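Local coordinates for FAD:protein FMN transferase (Vibrio cholerae, PDB 6NXI), which probably transfers the FMN moiety of FAD, in a reaction that uses magnesium, onto the hydroxyl group of a threonine in a target flavoprotein, at residues 242-245 with 246-249; 81-84 with 85-88; 36-39 with 40-43; 73-76 with 77-81; 297-301 with 302-306. All blocks are in the same frame, centred on the assembly; numbering follows the deposited sequence.

Contact 1. Residues 242-245 with 246-249. With FAD (flavin-adenine dinucleotide), chain B.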
# COMPACT_ATOMS: atom_id res chain seq x y z
N ILE A 242 -9.19 5.30 -4.52
CA ILE A 242 -9.57 3.96 -3.97
C ILE A 242 -10.90 3.55 -4.58
O ILE A 242 -11.90 4.24 -4.37
CB ILE A 242 -9.54 3.98 -2.43
CG1 ILE A 242 -8.09 4.21 -1.94
CG2 ILE A 242 -10.10 2.70 -1.87
CD1 ILE A 242 -8.03 4.56 -0.46
N ILE A 243 -10.90 2.48 -5.34
CA ILE A 243 -12.07 2.01 -6.12
C ILE A 243 -12.77 0.88 -5.36
O ILE A 243 -12.12 -0.04 -4.85
CB ILE A 243 -11.61 1.57 -7.54
CG1 ILE A 243 -10.78 2.67 -8.23
CG2 ILE A 243 -12.82 1.10 -8.36
CD1 ILE A 243 -11.50 4.01 -8.37
N ASP A 244 -14.10 0.90 -5.34
CA ASP A 244 -14.92 -0.21 -4.80
C ASP A 244 -15.13 -1.19 -5.94
O ASP A 244 -15.78 -0.86 -6.93
CB ASP A 244 -16.21 0.33 -4.21
CG ASP A 244 -17.06 -0.74 -3.56
OD1 ASP A 244 -16.91 -1.93 -3.93
OD2 ASP A 244 -17.93 -0.34 -2.76
N PRO A 245 -14.55 -2.39 -5.88
CA PRO A 245 -14.66 -3.33 -7.00
C PRO A 245 -16.11 -3.70 -7.34
O PRO A 245 -16.33 -4.06 -8.49
CB PRO A 245 -13.87 -4.56 -6.49
CG PRO A 245 -12.87 -3.93 -5.57
CD PRO A 245 -13.69 -2.92 -4.79
N THR A 246 -17.02 -3.57 -6.39
CA THR A 246 -18.44 -3.99 -6.55
C THR A 246 -19.19 -2.94 -7.38
O THR A 246 -20.02 -3.35 -8.25
CB THR A 246 -19.09 -4.30 -5.20
OG1 THR A 246 -19.28 -3.12 -4.41
CG2 THR A 246 -18.29 -5.30 -4.39
N THR A 247 -18.84 -1.67 -7.19
CA THR A 247 -19.49 -0.54 -7.92
C THR A 247 -18.70 -0.17 -9.18
O THR A 247 -19.31 0.47 -10.07
CB THR A 247 -19.69 0.67 -7.02
OG1 THR A 247 -18.39 1.21 -6.77
CG2 THR A 247 -20.44 0.34 -5.75
N GLY A 248 -17.38 -0.38 -9.20
CA GLY A 248 -16.54 0.13 -10.29
C GLY A 248 -16.24 1.61 -10.11
O GLY A 248 -15.55 2.18 -10.96
N ARG A 249 -16.68 2.20 -8.99
CA ARG A 249 -16.50 3.64 -8.73
C ARG A 249 -15.64 3.89 -7.51
O ARG A 249 -15.51 3.06 -6.61
CB ARG A 249 -17.86 4.30 -8.51
CG ARG A 249 -18.85 4.10 -9.64
CD ARG A 249 -20.21 4.71 -9.28
NE ARG A 249 -21.15 4.52 -10.38
CZ ARG A 249 -21.28 5.36 -11.40
NH1 ARG A 249 -20.57 6.47 -11.45
NH2 ARG A 249 -22.14 5.09 -12.36
PA FAD B . -3.22 2.84 -1.40
O1A FAD B . -4.35 3.41 -0.61
O2A FAD B . -2.20 2.01 -0.73
O5B FAD B . -3.79 2.01 -2.64
C5B FAD B . -4.53 2.80 -3.61
C4B FAD B . -4.08 2.50 -5.02
O4B FAD B . -4.30 1.11 -5.37
C3B FAD B . -4.85 3.32 -6.05
O3B FAD B . -4.15 4.53 -6.34
C2B FAD B . -4.96 2.36 -7.24
O2B FAD B . -3.78 2.39 -8.03
C1B FAD B . -5.08 1.01 -6.55
N9A FAD B . -6.42 0.61 -6.16
C8A FAD B . -7.57 1.39 -6.04
N7A FAD B . -8.57 0.71 -5.53
C5A FAD B . -8.10 -0.58 -5.34
C6A FAD B . -8.72 -1.74 -4.86
N6A FAD B . -9.98 -1.79 -4.39
N1A FAD B . -7.94 -2.84 -4.76
C2A FAD B . -6.67 -2.78 -5.21
N3A FAD B . -5.98 -1.73 -5.68
C4A FAD B . -6.78 -0.65 -5.73
N1 FAD B . 2.85 7.09 -9.67
C2 FAD B . 3.26 7.93 -10.69
O2 FAD B . 2.69 9.02 -10.87
N3 FAD B . 4.31 7.61 -11.50
C4 FAD B . 5.00 6.44 -11.38
O4 FAD B . 5.91 6.17 -12.14
C4X FAD B . 4.59 5.53 -10.35
N5 FAD B . 5.23 4.38 -10.22
C5X FAD B . 4.81 3.52 -9.23
C6 FAD B . 5.47 2.28 -9.08
C7 FAD B . 5.12 1.36 -8.12
C7M FAD B . 5.86 0.05 -8.02
C8 FAD B . 4.07 1.68 -7.23
C8M FAD B . 3.62 0.72 -6.16
C9 FAD B . 3.41 2.91 -7.36
C9A FAD B . 3.76 3.85 -8.34
N10 FAD B . 3.11 5.07 -8.52
C10 FAD B . 3.49 5.95 -9.52
C1' FAD B . 2.05 5.48 -7.58
C2' FAD B . 0.73 4.83 -7.80
O2' FAD B . 0.19 5.20 -9.06
C3' FAD B . -0.25 5.28 -6.70
O3' FAD B . -0.50 6.67 -6.74
C4' FAD B . 0.24 5.02 -5.28
O4' FAD B . 0.89 3.76 -5.24
C5' FAD B . -0.88 5.14 -4.27
O5' FAD B . -0.38 4.68 -2.99
P FAD B . -1.23 4.95 -1.68
O1P FAD B . -1.72 6.33 -1.64
O2P FAD B . -0.36 4.34 -0.61
O3P FAD B . -2.48 4.05 -2.06
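The loop between strands 220-225 and 255-262 borders the adenine of FAD, and at 242-249 it folds into a compact turn in which Asp244 gathers up the residues that follow it. The carboxylate does so through one oxygen. Asp244 OD1 accepts from Thr246 N at 3.0 Å and from Thr246 OG1 at 2.7 Å, both donors lying off the carboxylate plane on the same face. With CG anti to the backbone N (chi1 -177°), the acid folds forward over the start of the turn, forming an Asx turn. Its carbonyl is used as well: Gly248 N reaches Asp244 O at 2.8 Å, almost in line with the C=O bond, while Thr247 N makes a weak bond to the same oxygen. The amide of Asp244 closes the loop with a nearly straight bond of 2.9 Å to Arg249 O. Within the turn, Thr247 OG1 accepts from Arg249 N at 3.0 Å, an ST turn, and Gly248 has a positive phi (79°).

On the ligand side, the backbone of Ile243 meets the adenine. Ile243 N donates to FAD N7A at 2.9 Å and its O accepts from FAD N6A at 2.8 Å, a two-point reading of the adenine edge, with Pro245 CG close to the same amino group. Around the turn, Ile242 and Pro245 rest on helix 265-278, Ile243 packs on Leu102 and Val103 of helix 100-105, and Arg249 reaches out to a salt bridge with Asp120 at the start of helix 120-127.

Contact 2. Residues 81-84 with 85-88. With EDO (1,2-ethanediol), chain E.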
# COMPACT_ATOMS: atom_id res chain seq x y z
N VAL A 81 2.06 -10.70 -6.04
CA VAL A 81 0.74 -11.08 -6.60
C VAL A 81 0.07 -12.14 -5.71
O VAL A 81 -1.13 -12.06 -5.46
CB VAL A 81 0.82 -11.52 -8.08
CG1 VAL A 81 -0.53 -12.00 -8.56
CG2 VAL A 81 1.29 -10.35 -8.94
N LYS A 82 0.84 -13.09 -5.18
CA LYS A 82 0.27 -14.11 -4.28
C LYS A 82 -0.35 -13.45 -3.04
O LYS A 82 -1.45 -13.88 -2.63
CB LYS A 82 1.35 -15.10 -3.88
CG LYS A 82 0.83 -16.31 -3.12
CD LYS A 82 1.90 -17.38 -2.94
CE LYS A 82 2.68 -17.70 -4.20
NZ LYS A 82 1.94 -18.59 -5.15
N GLU A 83 0.34 -12.46 -2.51
CA GLU A 83 -0.13 -11.74 -1.30
C GLU A 83 -1.38 -10.96 -1.71
O GLU A 83 -2.34 -10.99 -0.99
CB GLU A 83 0.97 -10.86 -0.74
CG GLU A 83 0.53 -10.18 0.54
CD GLU A 83 0.30 -11.07 1.76
OE1 GLU A 83 0.37 -12.35 1.65
OE2 GLU A 83 -0.01 -10.46 2.83
N ALA A 84 -1.40 -10.37 -2.88
CA ALA A 84 -2.59 -9.63 -3.34
C ALA A 84 -3.83 -10.55 -3.41
O ALA A 84 -4.99 -10.11 -3.08
CB ALA A 84 -2.35 -8.97 -4.68
N ILE A 85 -3.62 -11.75 -3.94
CA ILE A 85 -4.71 -12.75 -4.03
C ILE A 85 -5.14 -13.19 -2.63
O ILE A 85 -6.35 -13.24 -2.39
CB ILE A 85 -4.32 -13.91 -4.95
CG1 ILE A 85 -4.18 -13.39 -6.38
CG2 ILE A 85 -5.35 -15.02 -4.86
CD1 ILE A 85 -3.61 -14.39 -7.31
N ARG A 86 -4.18 -13.45 -1.74
CA ARG A 86 -4.51 -13.88 -0.36
C ARG A 86 -5.35 -12.79 0.31
O ARG A 86 -6.35 -13.12 0.99
CB ARG A 86 -3.26 -14.14 0.46
CG ARG A 86 -3.57 -14.75 1.81
CD ARG A 86 -2.33 -14.87 2.65
NE ARG A 86 -1.76 -13.64 3.18
CZ ARG A 86 -2.09 -13.10 4.34
NH1 ARG A 86 -3.00 -13.69 5.09
NH2 ARG A 86 -1.53 -11.99 4.76
N LEU A 87 -4.95 -11.52 0.13
CA LEU A 87 -5.64 -10.43 0.82
C LEU A 87 -6.98 -10.15 0.15
O LEU A 87 -7.91 -9.69 0.82
CB LEU A 87 -4.75 -9.19 0.85
CG LEU A 87 -3.49 -9.30 1.69
CD1 LEU A 87 -2.68 -8.02 1.63
CD2 LEU A 87 -3.80 -9.65 3.13
N ASN A 88 -7.09 -10.45 -1.12
CA ASN A 88 -8.41 -10.43 -1.79
C ASN A 88 -9.36 -11.38 -1.03
O ASN A 88 -10.49 -10.96 -0.71
CB ASN A 88 -8.35 -10.77 -3.28
CG ASN A 88 -9.73 -10.89 -3.88
OD1 ASN A 88 -10.34 -11.99 -3.90
ND2 ASN A 88 -10.21 -9.76 -4.42
C1 EDO E . -3.92 -11.85 8.75
O1 EDO E . -3.98 -13.04 7.98
C2 EDO E . -3.38 -10.68 8.04
O2 EDO E . -2.27 -11.01 7.26
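Glu83 OE2 is gripped by two groups: Arg86 NH2 donates to it at 2.9 Å, and Thr267 OG1 of helix 265-278 is hydrogen-bonded to the same oxygen. The first of these belongs to an i to i+3 salt bridge along helix 75-90. Arg86 meets the carboxylate side-on, its NE reaching Glu83 OE1 at 2.9 Å in an almost straight bond (174°), so that each oxygen has its own nitrogen. Both acceptors lie near the guanidinium plane, yet the two flat groups are turned 39° apart; OE2 is approached on its syn side, whereas OE1 is met from above the carboxylate plane. The two side chains run alongside each other in the same direction. Glu83 bends at chi2 (68°) and Arg86 at chi3, and these two bends bring the charged ends together.

Leu87, one turn on from Glu83, lays CD1 3.8 Å from Glu83 OE2, so hydrocarbon flanks the acid on this side, and its side chain also touches Leu271. On another side of the helix Val81 CG1 meets Ile85 CD1 at 4.1 Å, both resting on Ile137 of strand 135-138. The far edge of the guanidinium holds an ethanediol, probably from the crystallisation liquor: Arg86 NH1 donates to its O1 at 3.1 Å and Arg86 NH2 to its O2 at 2.8 Å.

Contact 3. Residues 36-39 with 40-43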
# COMPACT_ATOMS: atom_id res chain seq x y z
N GLN A 36 23.11 3.79 0.02
CA GLN A 36 22.10 4.44 -0.84
C GLN A 36 22.16 3.89 -2.25
O GLN A 36 21.15 3.75 -2.92
CB GLN A 36 22.29 5.95 -0.90
CG GLN A 36 21.12 6.67 -1.57
CD GLN A 36 21.00 8.10 -1.10
OE1 GLN A 36 21.99 8.74 -0.79
NE2 GLN A 36 19.79 8.63 -1.13
N THR A 37 23.38 3.57 -2.69
CA THR A 37 23.55 3.03 -4.06
C THR A 37 22.77 1.72 -4.19
O THR A 37 22.08 1.52 -5.21
CB THR A 37 25.04 2.87 -4.38
OG1 THR A 37 25.70 4.14 -4.45
CG2 THR A 37 25.20 2.18 -5.71
N GLU A 38 22.84 0.84 -3.21
CA GLU A 38 22.13 -0.46 -3.30
C GLU A 38 20.64 -0.23 -3.08
O GLU A 38 19.83 -0.87 -3.72
CB GLU A 38 22.71 -1.45 -2.31
CG GLU A 38 22.07 -2.82 -2.46
CD GLU A 38 22.15 -3.49 -3.81
OE1 GLU A 38 22.87 -3.03 -4.74
OE2 GLU A 38 21.47 -4.51 -3.95
N ILE A 39 20.28 0.66 -2.16
CA ILE A 39 18.85 0.96 -1.93
C ILE A 39 18.24 1.45 -3.23
O ILE A 39 17.16 1.01 -3.61
CB ILE A 39 18.70 1.98 -0.79
CG1 ILE A 39 19.04 1.30 0.53
CG2 ILE A 39 17.29 2.58 -0.83
CD1 ILE A 39 19.29 2.30 1.64
N ASP A 40 18.89 2.38 -3.92
CA ASP A 40 18.38 2.87 -5.22
C ASP A 40 18.26 1.70 -6.22
O ASP A 40 17.28 1.66 -6.95
CB ASP A 40 19.20 4.04 -5.74
CG ASP A 40 18.94 5.31 -4.95
OD1 ASP A 40 17.82 5.43 -4.42
OD2 ASP A 40 19.85 6.15 -4.90
N ARG A 41 19.22 0.80 -6.28
CA ARG A 41 19.15 -0.35 -7.23
C ARG A 41 17.95 -1.25 -6.89
O ARG A 41 17.23 -1.74 -7.86
CB ARG A 41 20.47 -1.14 -7.18
CG ARG A 41 20.63 -2.14 -8.32
CD ARG A 41 21.69 -3.19 -8.06
NE ARG A 41 21.29 -4.09 -7.00
CZ ARG A 41 20.39 -5.06 -7.11
NH1 ARG A 41 19.88 -5.37 -8.28
NH2 ARG A 41 20.07 -5.77 -6.05
N LEU A 42 17.73 -1.52 -5.59
CA LEU A 42 16.65 -2.43 -5.16
C LEU A 42 15.33 -1.76 -5.54
O LEU A 42 14.44 -2.46 -5.97
CB LEU A 42 16.77 -2.72 -3.66
CG LEU A 42 17.93 -3.64 -3.28
CD1 LEU A 42 18.21 -3.55 -1.80
CD2 LEU A 42 17.62 -5.08 -3.66
N LEU A 43 15.19 -0.47 -5.28
CA LEU A 43 13.89 0.19 -5.56
C LEU A 43 13.65 0.33 -7.08
O LEU A 43 12.48 0.20 -7.52
CB LEU A 43 13.84 1.53 -4.81
CG LEU A 43 13.73 1.39 -3.31
CD1 LEU A 43 13.83 2.76 -2.65
CD2 LEU A 43 12.47 0.67 -2.90
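Glu38 and Arg41 form an i to i+3 salt bridge on helix 32-50, and several polar groups on the same turns have identifiable partners. Arg41 comes side-on. Its NE donates to Glu38 OE1 at 3.0 Å and its NH2 to Glu38 OE2 at 2.8 Å, with a weak additional bond from NE to OE2. Both principal bonds reach the carboxylate oxygens on their syn sides, tilted out of the carboxylate plane, and lie within a few degrees of the guanidinium plane; the two planes are 29° apart. Each side chain leaves the helix with CG anti to its own nitrogen; Glu38 then bends at chi2 (57°) and Arg41 at chi3, which sets the two side by side. Arg41 was modelled in two conformers, so this grip describes one of them.

The main-chain acceptors are satisfied by the helix itself: Asp40 N bonds to Gln36 O at 2.8 Å, and Arg41, Leu42 and Leu43 donate in turn to Thr37, Glu38 and Ile39. Gln36 and Asp40 approach one another obliquely, with Gln36 CG 3.6 Å from Asp40 OD2, and Gln36 NE2 and Asp40 OD1 share Tyr19 OH of strand 17-24 as partner. Thr37 OG1 is hydrogen-bonded to Lys33 O, one turn earlier.

Leu42 meets Tyr168 of helix 157-171. The buried Ile39 and Leu43 touch strands 7-14 and 17-24, and they lie side by side, Ile39 CG2 3.9 Å from Leu43 CD1.

Contact 4. Residues 73-76 with 77-81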
# COMPACT_ATOMS: atom_id res chain seq x y z
N VAL A 73 7.13 -14.65 -14.46
CA VAL A 73 7.51 -13.44 -13.71
C VAL A 73 8.58 -13.79 -12.68
O VAL A 73 8.84 -14.98 -12.35
CB VAL A 73 6.27 -12.79 -13.06
CG1 VAL A 73 5.26 -12.32 -14.11
CG2 VAL A 73 5.62 -13.74 -12.06
N SER A 74 9.19 -12.73 -12.16
CA SER A 74 10.23 -12.82 -11.13
C SER A 74 9.64 -13.36 -9.82
O SER A 74 8.41 -13.21 -9.58
CB SER A 74 10.84 -11.47 -10.90
OG SER A 74 9.87 -10.58 -10.35
N THR A 75 10.50 -13.92 -8.99
CA THR A 75 10.13 -14.35 -7.62
C THR A 75 9.46 -13.19 -6.90
O THR A 75 8.43 -13.42 -6.21
CB THR A 75 11.37 -14.79 -6.85
OG1 THR A 75 11.89 -15.84 -7.67
CG2 THR A 75 11.05 -15.25 -5.45
N GLN A 76 9.99 -11.98 -7.02
CA GLN A 76 9.43 -10.83 -6.24
C GLN A 76 8.02 -10.51 -6.72
O GLN A 76 7.09 -10.40 -5.91
CB GLN A 76 10.32 -9.59 -6.32
CG GLN A 76 11.73 -9.78 -5.79
CD GLN A 76 12.76 -10.17 -6.82
OE1 GLN A 76 12.51 -10.97 -7.74
NE2 GLN A 76 13.94 -9.58 -6.66
N THR A 77 7.80 -10.43 -8.02
CA THR A 77 6.44 -10.14 -8.54
C THR A 77 5.51 -11.26 -8.09
O THR A 77 4.34 -10.99 -7.74
CB THR A 77 6.47 -10.03 -10.07
OG1 THR A 77 7.38 -8.99 -10.44
CG2 THR A 77 5.09 -9.75 -10.63
N LEU A 78 5.94 -12.53 -8.23
CA LEU A 78 5.10 -13.67 -7.81
C LEU A 78 4.70 -13.49 -6.33
O LEU A 78 3.52 -13.64 -6.04
CB LEU A 78 5.87 -14.97 -8.07
CG LEU A 78 5.06 -16.25 -8.16
CD1 LEU A 78 4.32 -16.54 -6.86
CD2 LEU A 78 4.13 -16.23 -9.33
N THR A 79 5.65 -13.16 -5.45
CA THR A 79 5.39 -13.01 -4.00
C THR A 79 4.31 -11.93 -3.81
O THR A 79 3.40 -12.15 -3.00
CB THR A 79 6.68 -12.69 -3.26
OG1 THR A 79 7.54 -13.83 -3.49
CG2 THR A 79 6.43 -12.46 -1.77
N VAL A 80 4.43 -10.80 -4.51
CA VAL A 80 3.48 -9.68 -4.33
C VAL A 80 2.11 -10.03 -4.89
O VAL A 80 1.10 -9.82 -4.23
CB VAL A 80 4.06 -8.40 -4.95
CG1 VAL A 80 3.02 -7.29 -4.93
CG2 VAL A 80 5.35 -8.01 -4.24
N VAL A 81 2.06 -10.70 -6.04
CA VAL A 81 0.74 -11.08 -6.60
C VAL A 81 0.07 -12.14 -5.71
O VAL A 81 -1.13 -12.06 -5.46
CB VAL A 81 0.82 -11.52 -8.08
CG1 VAL A 81 -0.53 -12.00 -8.56
CG2 VAL A 81 1.29 -10.35 -8.94
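Val73 lays its CG2 branch across Leu78, meeting CD2 at 4.0 Å, the two side chains crossing at about a right angle across the N-terminus of helix 75-90. This is a hydrophobic staple: one partner directly precedes the N-cap, Ser74, and the other belongs to the first turn. Val73 CB also approaches Thr77 CG2, at 4.1 Å.

The cap itself is polar. Ser74 OG accepts from Thr77 N at 3.1 Å, a fairly straight bond (166°), and so caps an amide of the first turn. The hydroxyl is placed there by its chi1 of 66°, which sets it between the backbone N and the carbonyl carbon. Thr77 OG1 stands 3.0 Å from Ser74 OG, and Glu58 OE1 on helix 58-64 is hydrogen-bonded to both hydroxyls, so one carboxylate oxygen ties the cap to a second helix. Regular helical bonding then begins with Leu78 N to Ser74 O at 2.9 Å.

Beyond the cap, the flanks of the turn meet different parts of the fold. Gln76 packs against Glu45 and Gln49 of helix 32-50, Val80 joins it on Trp160 of helix 157-171, and Leu78 rests on Ile137 of strand 135-138. Thr75 O is held twice: Thr79 N and Thr79 OG1 each donate to it at 2.9 Å, reaching the oxygen from opposite faces of its carbonyl plane.

Contact 5. Residues 297-301 with 302-306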
# COMPACT_ATOMS: atom_id res chain seq x y z
N ILE A 297 -10.57 5.65 11.22
CA ILE A 297 -11.24 6.93 11.53
C ILE A 297 -12.41 7.07 10.57
O ILE A 297 -12.22 6.94 9.36
CB ILE A 297 -10.24 8.07 11.41
CG1 ILE A 297 -9.08 7.85 12.39
CG2 ILE A 297 -10.97 9.39 11.63
CD1 ILE A 297 -8.04 8.87 12.27
N VAL A 298 -13.59 7.34 11.11
CA VAL A 298 -14.82 7.41 10.28
C VAL A 298 -15.51 8.72 10.58
O VAL A 298 -15.40 9.22 11.72
CB VAL A 298 -15.75 6.20 10.46
CG1 VAL A 298 -14.91 4.93 10.56
CG2 VAL A 298 -16.69 6.33 11.64
N LYS A 299 -16.13 9.25 9.54
CA LYS A 299 -16.98 10.47 9.61
C LYS A 299 -18.34 10.07 10.16
O LYS A 299 -18.97 9.22 9.52
CB LYS A 299 -17.06 11.10 8.21
CG LYS A 299 -17.90 12.36 8.10
CD LYS A 299 -17.15 13.62 8.49
CE LYS A 299 -18.09 14.79 8.68
NZ LYS A 299 -18.71 14.79 10.03
N THR A 300 -18.76 10.67 11.27
CA THR A 300 -20.09 10.45 11.89
C THR A 300 -21.01 11.58 11.44
O THR A 300 -20.58 12.45 10.68
CB THR A 300 -20.01 10.42 13.42
OG1 THR A 300 -19.71 11.75 13.84
CG2 THR A 300 -18.97 9.44 13.93
N ASP A 301 -22.26 11.54 11.89
CA ASP A 301 -23.25 12.55 11.49
C ASP A 301 -22.75 13.97 11.78
O ASP A 301 -22.95 14.83 10.89
CB ASP A 301 -24.58 12.28 12.18
CG ASP A 301 -25.70 13.11 11.61
OD1 ASP A 301 -25.86 13.10 10.35
OD2 ASP A 301 -26.37 13.78 12.42
N ASP A 302 -22.12 14.23 12.93
CA ASP A 302 -21.66 15.60 13.29
C ASP A 302 -20.18 15.64 13.73
O ASP A 302 -19.77 16.59 14.41
CB ASP A 302 -22.60 16.21 14.34
CG ASP A 302 -22.76 15.38 15.61
OD1 ASP A 302 -22.07 14.35 15.73
OD2 ASP A 302 -23.59 15.77 16.46
N GLY A 303 -19.37 14.67 13.36
CA GLY A 303 -17.94 14.71 13.69
C GLY A 303 -17.23 13.48 13.16
O GLY A 303 -17.42 13.13 11.98
N PHE A 304 -16.40 12.90 14.01
CA PHE A 304 -15.51 11.78 13.66
C PHE A 304 -15.47 10.84 14.85
O PHE A 304 -15.72 11.27 16.00
CB PHE A 304 -14.09 12.24 13.31
CG PHE A 304 -14.02 13.22 12.17
CD1 PHE A 304 -13.97 12.77 10.86
CD2 PHE A 304 -14.07 14.59 12.40
CE1 PHE A 304 -13.94 13.65 9.79
CE2 PHE A 304 -14.01 15.47 11.32
CZ PHE A 304 -13.99 15.00 10.03
N LYS A 305 -15.16 9.58 14.55
CA LYS A 305 -15.06 8.51 15.55
C LYS A 305 -13.89 7.62 15.16
O LYS A 305 -13.56 7.53 13.95
CB LYS A 305 -16.40 7.79 15.63
CG LYS A 305 -16.45 6.59 16.56
CD LYS A 305 -17.64 5.69 16.29
CE LYS A 305 -18.90 6.14 16.99
NZ LYS A 305 -20.05 5.29 16.61
N GLU A 306 -13.23 7.05 16.15
CA GLU A 306 -12.18 6.04 15.90
C GLU A 306 -12.70 4.68 16.30
O GLU A 306 -13.38 4.55 17.33
CB GLU A 306 -10.92 6.27 16.73
CG GLU A 306 -10.64 7.71 17.03
CD GLU A 306 -9.26 7.93 17.62
OE1 GLU A 306 -8.76 7.02 18.33
OE2 GLU A 306 -8.71 9.01 17.39
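Strands 294-299 and 304-308 form a beta hairpin, and its backbone bonds set the frame. Val298 and Lys305 are an antiparallel hydrogen-bonded pair: Val298 N donates to Lys305 O at 2.8 Å, and Lys305 N returns a bond to Val298 O at 2.9 Å. The pairs to each side, Ile297 with Glu306 and Lys299 with Phe304, are non-hydrogen-bonded, and there alpha-carbon hydrogens face carbonyls instead, as where Phe304 CA comes 3.2 Å from Val298 O.

Towards the turn, polar bonds converge on Gly303 O. Thr300 N reaches it at 2.9 Å from above the carbonyl plane, while Lys299 NZ reaches it at 2.9 Å in that plane, on a lone pair. The ammonium group also donates to Thr300 O at 3.1 Å, so it ties together both arms of the turn. Bends at chi2 (83°) and chi4 (83°) curl the lysine back over the chain to make these bonds.

The same lysine supplies a cation-pi interaction. Its NZ lies over the face of the Phe304 ring, 4.9 Å from the centroid, and Lys299 CD touches Phe304 CE1. On the other side of the hairpin the apolar contact is tight, Thr300 CG2 meeting Lys305 CB at 3.5 Å.

Strand 304-308 is the outermost strand of the large antiparallel sheet within this chain, and strand 294-299 joins it to strand 255-262. There Ile297, Lys299 and Phe304 touch Val256, while Glu306 forms a salt bridge with Lys203 of strand 199-203.

Contacts 1 to 4 all approach the bound FAD, at differing depths. Contact 1 touches it directly at the adenine, and its Ile242 side chain is about 7 Å from a magnesium ion. Contacts 2 and 4 are successive parts of helix 75-90, sharing Val81, with centres 11 Å apart; the side chains of Asn88 in contact 2 and Val80 in contact 4 are about 7 Å and 8 Å from FAD. Contacts 1 and 2 approach to about 7 Å between nearest atoms. Contact 3, on helix 32-50, has Leu43 about 8 Å from FAD and comes within about 7 Å (nearest atoms) of contact 4, whose Gln76 packs on the same helix. Contact 5 is remote, its centre 41 Å from that of contact 3.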